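Local coordinates for protein putative gamma-hydroxymuconic semialdehyde dehydrogenase (Pseudomonas, PDB 4GO3) that probably acts as an aldehyde dehydrogenase that oxidises gamma-hydroxymuconic semialdehyde or a related aldehyde to the acid with a nicotinamide cofactor, at residues Q4-D8 with G9-D13; A72-I75 with E76-S79; K172-E175 with I176-L179. The protein carries 2 engineered substitutions. All blocks are in the same frame, centred on the assembly; numbering follows the deposited sequence.

The three contacts are local and follow one another along the chain. Contact 1 is the hairpin of strands 5-6 and 11-12, contact 2 the C-terminal end of helix 61-77, and contact 3 the loop between strand 168-172 and helix 179-191. Contacts 1 and 3 are closest, with centres about 14 Å apart and nearest atoms about 7 Å apart. Contact 2 lies about 22 Å from contact 1 and about 20 Å from contact 3, centre to centre. Helix 179-191 joins the group: it starts at contact 3, and its side chains touch contacts 1 and 2. The hairpin and helix end thus both pack on the helix that follows Lys-172 and Glu-175 of the NAD(+) site.

Contact 1 of 3, residues Q4-D8 with G9-D13; sequences QLYID and GRFVD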
ATOM      1  N   GLN A   4       3.910 -29.170  14.907  1.00 36.47           N
ATOM      2  CA  GLN A   4       2.998 -28.466  15.750  1.00 36.48           C
ATOM      3  C   GLN A   4       3.049 -26.992  15.407  1.00 36.24           C
ATOM      4  O   GLN A   4       3.823 -26.576  14.578  1.00 37.53           O
ATOM      5  CB  GLN A   4       3.384 -28.711  17.200  1.00 39.49           C
ATOM      6  CG  GLN A   4       2.989 -30.079  17.697  1.00 39.16           C
ATOM      7  CD  GLN A   4       3.746 -30.527  18.917  1.00 47.69           C
ATOM      8  OE1 GLN A   4       4.961 -30.522  18.938  1.00 37.29           O
ATOM      9  NE2 GLN A   4       3.026 -30.944  19.931  1.00 40.44           N
ATOM     10  N   LEU A   5       2.216 -26.191  16.035  1.00 21.85           N
ATOM     11  CA  LEU A   5       2.267 -24.787  15.753  1.00 18.33           C
ATOM     12  C   LEU A   5       3.394 -24.247  16.559  1.00 22.80           C
ATOM     13  O   LEU A   5       3.763 -24.829  17.548  1.00 25.09           O
ATOM     14  CB  LEU A   5       0.978 -24.128  16.188  1.00 24.30           C
ATOM     15  CG  LEU A   5      -0.295 -24.842  15.800  1.00 21.26           C
ATOM     16  CD1 LEU A   5      -1.384 -24.270  16.622  1.00 17.14           C
ATOM     17  CD2 LEU A   5      -0.549 -24.643  14.328  1.00 13.11           C
ATOM     18  N   TYR A   6       3.959 -23.132  16.132  1.00 27.42           N
ATOM     19  CA  TYR A   6       4.985 -22.498  16.923  1.00 26.65           C
ATOM     20  C   TYR A   6       4.437 -21.196  17.417  1.00 26.53           C
ATOM     21  O   TYR A   6       4.238 -20.281  16.656  1.00 31.98           O
ATOM     22  CB  TYR A   6       6.263 -22.272  16.138  1.00 31.12           C
ATOM     23  CG  TYR A   6       7.483 -22.145  17.016  1.00 32.63           C
ATOM     24  CD1 TYR A   6       8.051 -23.251  17.607  1.00 39.22           C
ATOM     25  CD2 TYR A   6       8.052 -20.928  17.268  1.00 29.70           C
ATOM     26  CE1 TYR A   6       9.146 -23.148  18.408  1.00 37.65           C
ATOM     27  CE2 TYR A   6       9.143 -20.823  18.069  1.00 32.00           C
ATOM     28  CZ  TYR A   6       9.686 -21.937  18.637  1.00 31.06           C
ATOM     29  OH  TYR A   6      10.782 -21.838  19.435  1.00 36.43           O
ATOM     30  N   ILE A   7       4.180 -21.137  18.711  1.00 27.75           N
ATOM     31  CA  ILE A   7       3.627 -19.957  19.319  1.00 27.07           C
ATOM     32  C   ILE A   7       4.284 -19.647  20.649  1.00 28.75           C
ATOM     33  O   ILE A   7       4.262 -20.432  21.568  1.00 37.87           O
ATOM     34  CB  ILE A   7       2.111 -20.075  19.480  1.00 25.92           C
ATOM     35  CG1 ILE A   7       1.442 -20.009  18.112  1.00 21.49           C
ATOM     36  CG2 ILE A   7       1.592 -18.965  20.336  1.00 25.51           C
ATOM     37  CD1 ILE A   7       0.154 -20.724  18.023  1.00 22.69           C
ATOM     38  N   ASP A   8       4.885 -18.480  20.726  1.00 31.92           N
ATOM     39  CA  ASP A   8       5.473 -18.001  21.958  1.00 35.42           C
ATOM     40  C   ASP A   8       6.588 -18.886  22.326  1.00 35.92           C
ATOM     41  O   ASP A   8       6.769 -19.223  23.481  1.00 40.82           O
ATOM     42  CB  ASP A   8       4.477 -17.980  23.099  1.00 40.06           C
ATOM     43  CG  ASP A   8       4.597 -16.752  23.936  1.00 46.20           C
ATOM     44  OD1 ASP A   8       5.378 -15.884  23.568  1.00 47.75           O
ATOM     45  OD2 ASP A   8       3.908 -16.651  24.953  1.00 58.12           O
ATOM     46  N   GLY A   9       7.375 -19.279  21.339  1.00 42.12           N
ATOM     47  CA  GLY A   9       8.565 -20.074  21.578  1.00 40.31           C
ATOM     48  C   GLY A   9       8.257 -21.498  21.948  1.00 44.64           C
ATOM     49  O   GLY A   9       9.055 -22.173  22.564  1.00 43.96           O
ATOM     50  N   ARG A  10       7.078 -21.946  21.555  1.00 51.74           N
ATOM     51  CA  ARG A  10       6.568 -23.224  21.963  1.00 52.47           C
ATOM     52  C   ARG A  10       5.958 -23.924  20.777  1.00 51.81           C
ATOM     53  O   ARG A  10       5.223 -23.328  20.027  1.00 46.87           O
ATOM     54  CB  ARG A  10       5.481 -23.003  23.003  1.00 53.17           C
ATOM     55  CG  ARG A  10       5.792 -23.511  24.373  1.00 56.36           C
ATOM     56  CD  ARG A  10       6.354 -24.906  24.325  1.00 63.21           C
ATOM     57  NE  ARG A  10       5.430 -25.892  24.875  1.00 73.19           N
ATOM     58  CZ  ARG A  10       5.567 -27.205  24.741  1.00 70.36           C
ATOM     59  NH1 ARG A  10       6.601 -27.700  24.077  1.00 56.17           N
ATOM     60  NH2 ARG A  10       4.664 -28.015  25.267  1.00 79.49           N
ATOM     61  N   PHE A  11       6.266 -25.199  20.606  1.00 36.04           N
ATOM     62  CA  PHE A  11       5.584 -26.016  19.628  1.00 27.67           C
ATOM     63  C   PHE A  11       4.397 -26.563  20.350  1.00 33.06           C
ATOM     64  O   PHE A  11       4.533 -27.086  21.420  1.00 42.02           O
ATOM     65  CB  PHE A  11       6.473 -27.157  19.180  1.00 27.38           C
ATOM     66  CG  PHE A  11       7.440 -26.784  18.113  1.00 33.14           C
ATOM     67  CD1 PHE A  11       7.048 -26.706  16.802  1.00 28.49           C
ATOM     68  CD2 PHE A  11       8.749 -26.516  18.422  1.00 25.08           C
ATOM     69  CE1 PHE A  11       7.936 -26.367  15.845  1.00 27.41           C
ATOM     70  CE2 PHE A  11       9.635 -26.180  17.456  1.00 27.67           C
ATOM     71  CZ  PHE A  11       9.236 -26.101  16.179  1.00 35.78           C
ATOM     72  N   VAL A  12       3.220 -26.416  19.783  1.00 43.51           N
ATOM     73  CA  VAL A  12       2.016 -26.779  20.482  1.00 40.44           C
ATOM     74  C   VAL A  12       0.982 -27.135  19.471  1.00 38.39           C
ATOM     75  O   VAL A  12       1.016 -26.658  18.358  1.00 44.01           O
ATOM     76  CB  VAL A  12       1.464 -25.616  21.300  1.00 36.47           C
ATOM     77  CG1 VAL A  12       2.458 -25.184  22.336  1.00 42.12           C
ATOM     78  CG2 VAL A  12       1.082 -24.477  20.404  1.00 39.82           C
ATOM     79  N   ASP A  13       0.056 -27.978  19.880  1.00 55.48           N
ATOM     80  CA  ASP A  13      -1.006 -28.419  19.019  1.00 52.27           C
ATOM     81  C   ASP A  13      -2.062 -27.345  19.002  1.00 49.69           C
ATOM     82  O   ASP A  13      -2.060 -26.478  19.844  1.00 51.61           O
ATOM     83  CB  ASP A  13      -1.546 -29.755  19.529  1.00 57.78           C
ATOM     84  CG  ASP A  13      -0.441 -30.825  19.673  1.00 81.76           C
ATOM     85  OD1 ASP A  13      -0.103 -31.502  18.677  1.00 65.18           O
ATOM     86  OD2 ASP A  13       0.097 -31.001  20.783  1.00 88.50           O
TER
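Leu-5 and Val-12 form the hydrogen-bonded pair of a short antiparallel beta hairpin, strand 5-6 against strand 11-12. Leu-5 N bonds Val-12 O at 2.7 Å, and Val-12 N returns a bond to Leu-5 O at 2.8 Å. Closer to the turn, Ile-7 N gives a bond to Arg-10 O at 2.8 Å. The return bond from Arg-10 N to Ile-7 O is weak. Asp-8 and Gly-9 are the central residues of a turn of type I' geometry, both with positive phi.

At the open end, the side chain of Gln-4 reaches across to Asp-13. Gln-4 NE2 donates a hydrogen bond to Asp-13 OD2 at 3.1 Å. The carboxylate oxygen lies close to the amide plane, but the amide nitrogen meets it from above the carboxylate plane. A weak bond runs from the same NE2 to Asp-13 OD1.

Outside the hairpin, Asp-8 has a salt bridge to Arg-51 of helix 39-57. The Tyr-6 hydroxyl is hydrogen-bonded to Thr-189 of helix 179-191, and the Tyr-6 backbone bonds that of Val-200 in strand 198-200. The hairpin is therefore tied to two helices and a beta strand.

Leu-5 and Val-12 put their side chains on one face of the hairpin, where Leu-5 CB and Val-12 CG2 are 4.2 Å apart. Tyr-6 and Phe-11, a non-hydrogen-bonded pair, share the other face. Tyr-6 CG is anti to the backbone N (chi1 -157°), which carries the ring out over Gly-9 and Arg-10, with Arg-10 N over one face. The rings form a T-shaped, edge-to-face pair with planes 70° apart and centroids 4.5 Å apart. Tyr-6 supplies the edge and Phe-11 the face. Tyr-6 CD1 sits over the centre of the Phe-11 ring, 3.2 Å above its plane.

Contact 2 of 3, residues A72-I75 with E76-S79; sequences ADRI and EECS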
ATOM      1  N   ALA A  72      20.719 -16.977   8.771  1.00 20.90           N
ATOM      2  CA  ALA A  72      21.234 -17.365   7.461  1.00 21.88           C
ATOM      3  C   ALA A  72      22.302 -18.443   7.620  1.00 24.74           C
ATOM      4  O   ALA A  72      22.250 -19.479   6.963  1.00 24.72           O
ATOM      5  CB  ALA A  72      21.793 -16.139   6.713  1.00 20.02           C
ATOM      6  N   ASP A  73      23.277 -18.191   8.479  1.00 30.13           N
ATOM      7  CA  ASP A  73      24.364 -19.129   8.700  1.00 36.45           C
ATOM      8  C   ASP A  73      23.787 -20.448   9.143  1.00 41.35           C
ATOM      9  O   ASP A  73      24.086 -21.477   8.578  1.00 42.68           O
ATOM     10  CB  ASP A  73      25.327 -18.621   9.770  1.00 35.97           C
ATOM     11  CG  ASP A  73      26.291 -17.579   9.257  1.00 50.75           C
ATOM     12  OD1 ASP A  73      26.401 -17.395   8.042  1.00 44.54           O
ATOM     13  OD2 ASP A  73      26.933 -16.930  10.090  1.00 51.75           O
ATOM     14  N   ARG A  74      22.948 -20.403  10.162  1.00 37.93           N
ATOM     15  CA  ARG A  74      22.330 -21.596  10.700  1.00 39.17           C
ATOM     16  C   ARG A  74      21.570 -22.347   9.638  1.00 44.48           C
ATOM     17  O   ARG A  74      21.538 -23.560   9.637  1.00 45.31           O
ATOM     18  CB  ARG A  74      21.392 -21.231  11.839  1.00 45.21           C
ATOM     19  CG  ARG A  74      20.862 -22.416  12.596  1.00 44.55           C
ATOM     20  CD  ARG A  74      21.973 -23.174  13.240  1.00 49.15           C
ATOM     21  NE  ARG A  74      21.497 -24.333  13.975  1.00 63.01           N
ATOM     22  CZ  ARG A  74      22.077 -25.524  13.941  1.00 66.45           C
ATOM     23  NH1 ARG A  74      23.145 -25.720  13.197  1.00 48.32           N
ATOM     24  NH2 ARG A  74      21.582 -26.521  14.639  1.00 70.36           N
ATOM     25  N   ILE A  75      20.944 -21.611   8.735  1.00 31.26           N
ATOM     26  CA  ILE A  75      20.185 -22.222   7.664  1.00 30.12           C
ATOM     27  C   ILE A  75      21.120 -22.943   6.734  1.00 30.51           C
ATOM     28  O   ILE A  75      20.785 -23.987   6.231  1.00 40.65           O
ATOM     29  CB  ILE A  75      19.351 -21.197   6.882  1.00 29.27           C
ATOM     30  CG1 ILE A  75      18.039 -20.935   7.600  1.00 23.50           C
ATOM     31  CG2 ILE A  75      19.072 -21.686   5.490  1.00 19.75           C
ATOM     32  CD1 ILE A  75      17.392 -19.703   7.175  1.00 25.29           C
ATOM     33  N   GLU A  76      22.300 -22.375   6.574  1.00 24.66           N
ATOM     34  CA  GLU A  76      23.321 -22.935   5.729  1.00 27.77           C
ATOM     35  C   GLU A  76      23.964 -24.126   6.410  1.00 28.71           C
ATOM     36  O   GLU A  76      24.404 -25.045   5.757  1.00 30.12           O
ATOM     37  CB  GLU A  76      24.333 -21.858   5.351  1.00 21.62           C
ATOM     38  CG  GLU A  76      24.071 -21.263   3.985  1.00 31.66           C
ATOM     39  CD  GLU A  76      24.628 -19.874   3.816  1.00 40.74           C
ATOM     40  OE1 GLU A  76      24.525 -19.314   2.714  1.00 39.51           O
ATOM     41  OE2 GLU A  76      25.170 -19.336   4.779  1.00 46.82           O
ATOM     42  N   GLU A  77      23.983 -24.128   7.731  1.00 25.56           N
ATOM     43  CA  GLU A  77      24.493 -25.267   8.478  1.00 34.91           C
ATOM     44  C   GLU A  77      23.545 -26.449   8.463  1.00 30.87           C
ATOM     45  O   GLU A  77      23.967 -27.576   8.547  1.00 39.98           O
ATOM     46  CB  GLU A  77      24.722 -24.893   9.929  1.00 32.49           C
ATOM     47  CG  GLU A  77      25.976 -24.197  10.213  1.00 34.51           C
ATOM     48  CD  GLU A  77      25.993 -23.739  11.617  1.00 50.98           C
ATOM     49  OE1 GLU A  77      24.988 -23.971  12.296  1.00 41.91           O
ATOM     50  OE2 GLU A  77      26.998 -23.160  12.045  1.00 63.27           O
ATOM     51  N   CYS A  78      22.257 -26.184   8.399  1.00 20.86           N
ATOM     52  CA  CYS A  78      21.269 -27.233   8.371  1.00 30.59           C
ATOM     53  C   CYS A  78      20.726 -27.378   6.984  1.00 29.64           C
ATOM     54  O   CYS A  78      19.560 -27.638   6.810  1.00 29.29           O
ATOM     55  CB  CYS A  78      20.113 -26.892   9.294  1.00 27.24           C
ATOM     56  SG  CYS A  78      20.577 -26.503  10.925  1.00 36.00           S
ATOM     57  N   SER A  79      21.590 -27.173   6.006  1.00 23.75           N
ATOM     58  CA  SER A  79      21.225 -27.074   4.605  1.00 25.32           C
ATOM     59  C   SER A  79      20.686 -28.340   3.975  1.00 25.04           C
ATOM     60  O   SER A  79      19.719 -28.286   3.241  1.00 26.55           O
ATOM     61  CB  SER A  79      22.413 -26.546   3.809  1.00 25.12           C
ATOM     62  OG  SER A  79      22.652 -27.310   2.655  1.00 48.59           O
TER
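The last turns of helix 61-77 bring Arg-74 against Glu-77 and Cys-78, three and four residues further on. The backbone keeps the helical i to i+4 pattern to the end. Glu-76 N bonds Ala-72 O, Glu-77 N bonds Asp-73 O, and Cys-78 N bonds Arg-74 O at 3.0 Å. Cys-78 is the first residue to leave helical geometry.

Arg-74 NH1 makes a salt bridge to Glu-77 OE1 at 2.7 Å. The nitrogen approaches the carboxylate on its anti side, 23° out of the plane. The guanidinium and carboxylate planes stand 77° apart. Arg-74 bends at chi2 (62°), and its chain turns along the helix toward Glu-77. Cys-78 SG lies over the centre of one guanidinium face, 3.5 Å from Arg-74 CZ. The salt bridge and the sulfur thus meet the same group at an edge and over a face.

Asp-73 OD1 and Glu-76 OE2 are 4.0 Å apart. These like charges are probably balanced by Arg-110 of helix 94-113, which makes salt bridges to both.

Ile-75 packs on Ala-106 and Phe-109 of that helix and on Leu-187 of helix 179-191. The arrangement is that of an amphipathic helix end with an i to i+3 salt bridge, where Cys-78 ends one helix and is the N-cap of helix 79-90.

Contact 3 of 3, residues K172-E175 with I176-L179; sequences KPSE and ITPL
Ser-174 and Thr-177 are the ends of a type I beta turn that leads from strand 168-172 toward helix 179-191. Ser-174 CB lies against the backbone N of Ile-176 at 3.5 Å, with Ile-176 CB 4.0 Å away. Its tip, OG, then reaches Thr-177 OG1 at 2.8 Å in a hydrogen bond that either hydroxyl could donate. OG lies between the backbone N and the carbonyl carbon (chi1 31°), on the side facing Thr-177. The turn is closed by Thr-177 N bonding Ser-174 O at 3.0 Å. This donor sits well above the carbonyl plane.

Beyond the turn, the Pro-178 ring rests against backbone oxygens, with CG 3.6 Å from Ser-174 O. Glu-175 and Ile-176, the two central residues of the turn, run their side chains next to each other in the same direction.

Lys-172 and Glu-175 both belong to the NAD(+) site, although this chain holds no cofactor. Lys-172 NZ bonds Pro-173 O at 2.9 Å and also Gly-203 O. Ser-174 and Thr-177 both touch Trp-148, another residue of that site. One backbone bond and one hydroxyl pair therefore hold together the two ends of the turn that carries Glu-175.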
ATOM      1  N   LYS A 172       1.627 -17.808   8.251  1.00 23.78           N
ATOM      2  CA  LYS A 172       0.843 -18.988   8.015  1.00 27.26           C
ATOM      3  C   LYS A 172       1.259 -19.666   6.723  1.00 31.77           C
ATOM      4  O   LYS A 172       0.943 -19.170   5.650  1.00 33.21           O
ATOM      5  CB  LYS A 172      -0.629 -18.616   7.957  1.00 35.01           C
ATOM      6  CG  LYS A 172      -1.563 -19.799   7.783  1.00 39.10           C
ATOM      7  CD  LYS A 172      -2.855 -19.377   7.146  1.00 42.39           C
ATOM      8  CE  LYS A 172      -2.982 -19.885   5.745  1.00 45.90           C
ATOM      9  NZ  LYS A 172      -2.534 -21.275   5.651  1.00 44.62           N
ATOM     10  N   PRO A 173       1.963 -20.799   6.808  1.00 39.35           N
ATOM     11  CA  PRO A 173       2.273 -21.516   5.590  1.00 30.63           C
ATOM     12  C   PRO A 173       1.091 -22.336   5.220  1.00 34.61           C
ATOM     13  O   PRO A 173       0.132 -22.328   5.932  1.00 43.05           O
ATOM     14  CB  PRO A 173       3.366 -22.436   6.039  1.00 28.80           C
ATOM     15  CG  PRO A 173       3.909 -21.822   7.102  1.00 32.55           C
ATOM     16  CD  PRO A 173       2.856 -21.258   7.864  1.00 31.51           C
ATOM     17  N   SER A 174       1.156 -23.056   4.131  1.00 55.62           N
ATOM     18  CA  SER A 174       0.021 -23.827   3.725  1.00 49.01           C
ATOM     19  C   SER A 174       0.028 -25.117   4.447  1.00 54.34           C
ATOM     20  O   SER A 174       1.050 -25.584   4.815  1.00 56.80           O
ATOM     21  CB  SER A 174       0.170 -24.117   2.295  1.00 37.07           C
ATOM     22  OG  SER A 174       1.522 -24.176   2.162  1.00 36.76           O
ATOM     23  N   GLU A 175      -1.161 -25.637   4.661  1.00 41.08           N
ATOM     24  CA  GLU A 175      -1.366 -26.898   5.283  1.00 33.55           C
ATOM     25  C   GLU A 175      -0.590 -27.895   4.479  1.00 39.89           C
ATOM     26  O   GLU A 175      -0.363 -29.010   4.902  1.00 41.64           O
ATOM     27  CB  GLU A 175      -2.840 -27.197   5.154  1.00 40.50           C
ATOM     28  CG  GLU A 175      -3.612 -25.993   4.705  1.00 41.20           C
ATOM     29  CD  GLU A 175      -3.993 -26.042   3.268  1.00 53.35           C
ATOM     30  OE1 GLU A 175      -3.702 -25.074   2.559  1.00 60.00           O
ATOM     31  OE2 GLU A 175      -4.597 -27.034   2.844  1.00 52.78           O
ATOM     32  N   ILE A 176      -0.194 -27.474   3.293  1.00 44.89           N
ATOM     33  CA  ILE A 176       0.365 -28.378   2.312  1.00 43.32           C
ATOM     34  C   ILE A 176       1.863 -28.521   2.431  1.00 40.32           C
ATOM     35  O   ILE A 176       2.423 -29.518   2.025  1.00 47.00           O
ATOM     36  CB  ILE A 176       0.045 -27.906   0.901  1.00 37.93           C
ATOM     37  CG1 ILE A 176      -1.444 -27.750   0.723  1.00 38.25           C
ATOM     38  CG2 ILE A 176       0.482 -28.901  -0.079  1.00 40.46           C
ATOM     39  CD1 ILE A 176      -1.930 -28.413  -0.489  1.00 50.09           C
ATOM     40  N   THR A 177       2.516 -27.522   2.991  1.00 29.11           N
ATOM     41  CA  THR A 177       3.955 -27.525   3.029  1.00 27.81           C
ATOM     42  C   THR A 177       4.449 -26.708   4.178  1.00 19.99           C
ATOM     43  O   THR A 177       5.163 -25.748   3.998  1.00 30.62           O
ATOM     44  CB  THR A 177       4.476 -26.915   1.784  1.00 25.78           C
ATOM     45  OG1 THR A 177       3.780 -25.698   1.564  1.00 23.11           O
ATOM     46  CG2 THR A 177       4.221 -27.841   0.617  1.00 21.19           C
ATOM     47  N   PRO A 178       4.063 -27.109   5.370  1.00 26.27           N
ATOM     48  CA  PRO A 178       4.394 -26.393   6.599  1.00 20.56           C
ATOM     49  C   PRO A 178       5.742 -26.766   7.177  1.00 18.45           C
ATOM     50  O   PRO A 178       6.307 -25.981   7.925  1.00 23.90           O
ATOM     51  CB  PRO A 178       3.332 -26.894   7.579  1.00 24.24           C
ATOM     52  CG  PRO A 178       2.617 -28.056   6.891  1.00 18.33           C
ATOM     53  CD  PRO A 178       3.335 -28.361   5.648  1.00 24.77           C
ATOM     54  N   LEU A 179       6.221 -27.953   6.877  1.00 25.41           N
ATOM     55  CA  LEU A 179       7.273 -28.562   7.653  1.00 24.34           C
ATOM     56  C   LEU A 179       8.561 -27.806   7.631  1.00 26.59           C
ATOM     57  O   LEU A 179       9.302 -27.818   8.591  1.00 24.26           O
ATOM     58  CB  LEU A 179       7.474 -29.985   7.194  1.00 32.95           C
ATOM     59  CG  LEU A 179       6.182 -30.734   7.408  1.00 28.39           C
ATOM     60  CD1 LEU A 179       6.433 -32.166   7.195  1.00 28.76           C
ATOM     61  CD2 LEU A 179       5.738 -30.485   8.803  1.00 24.25           C
TER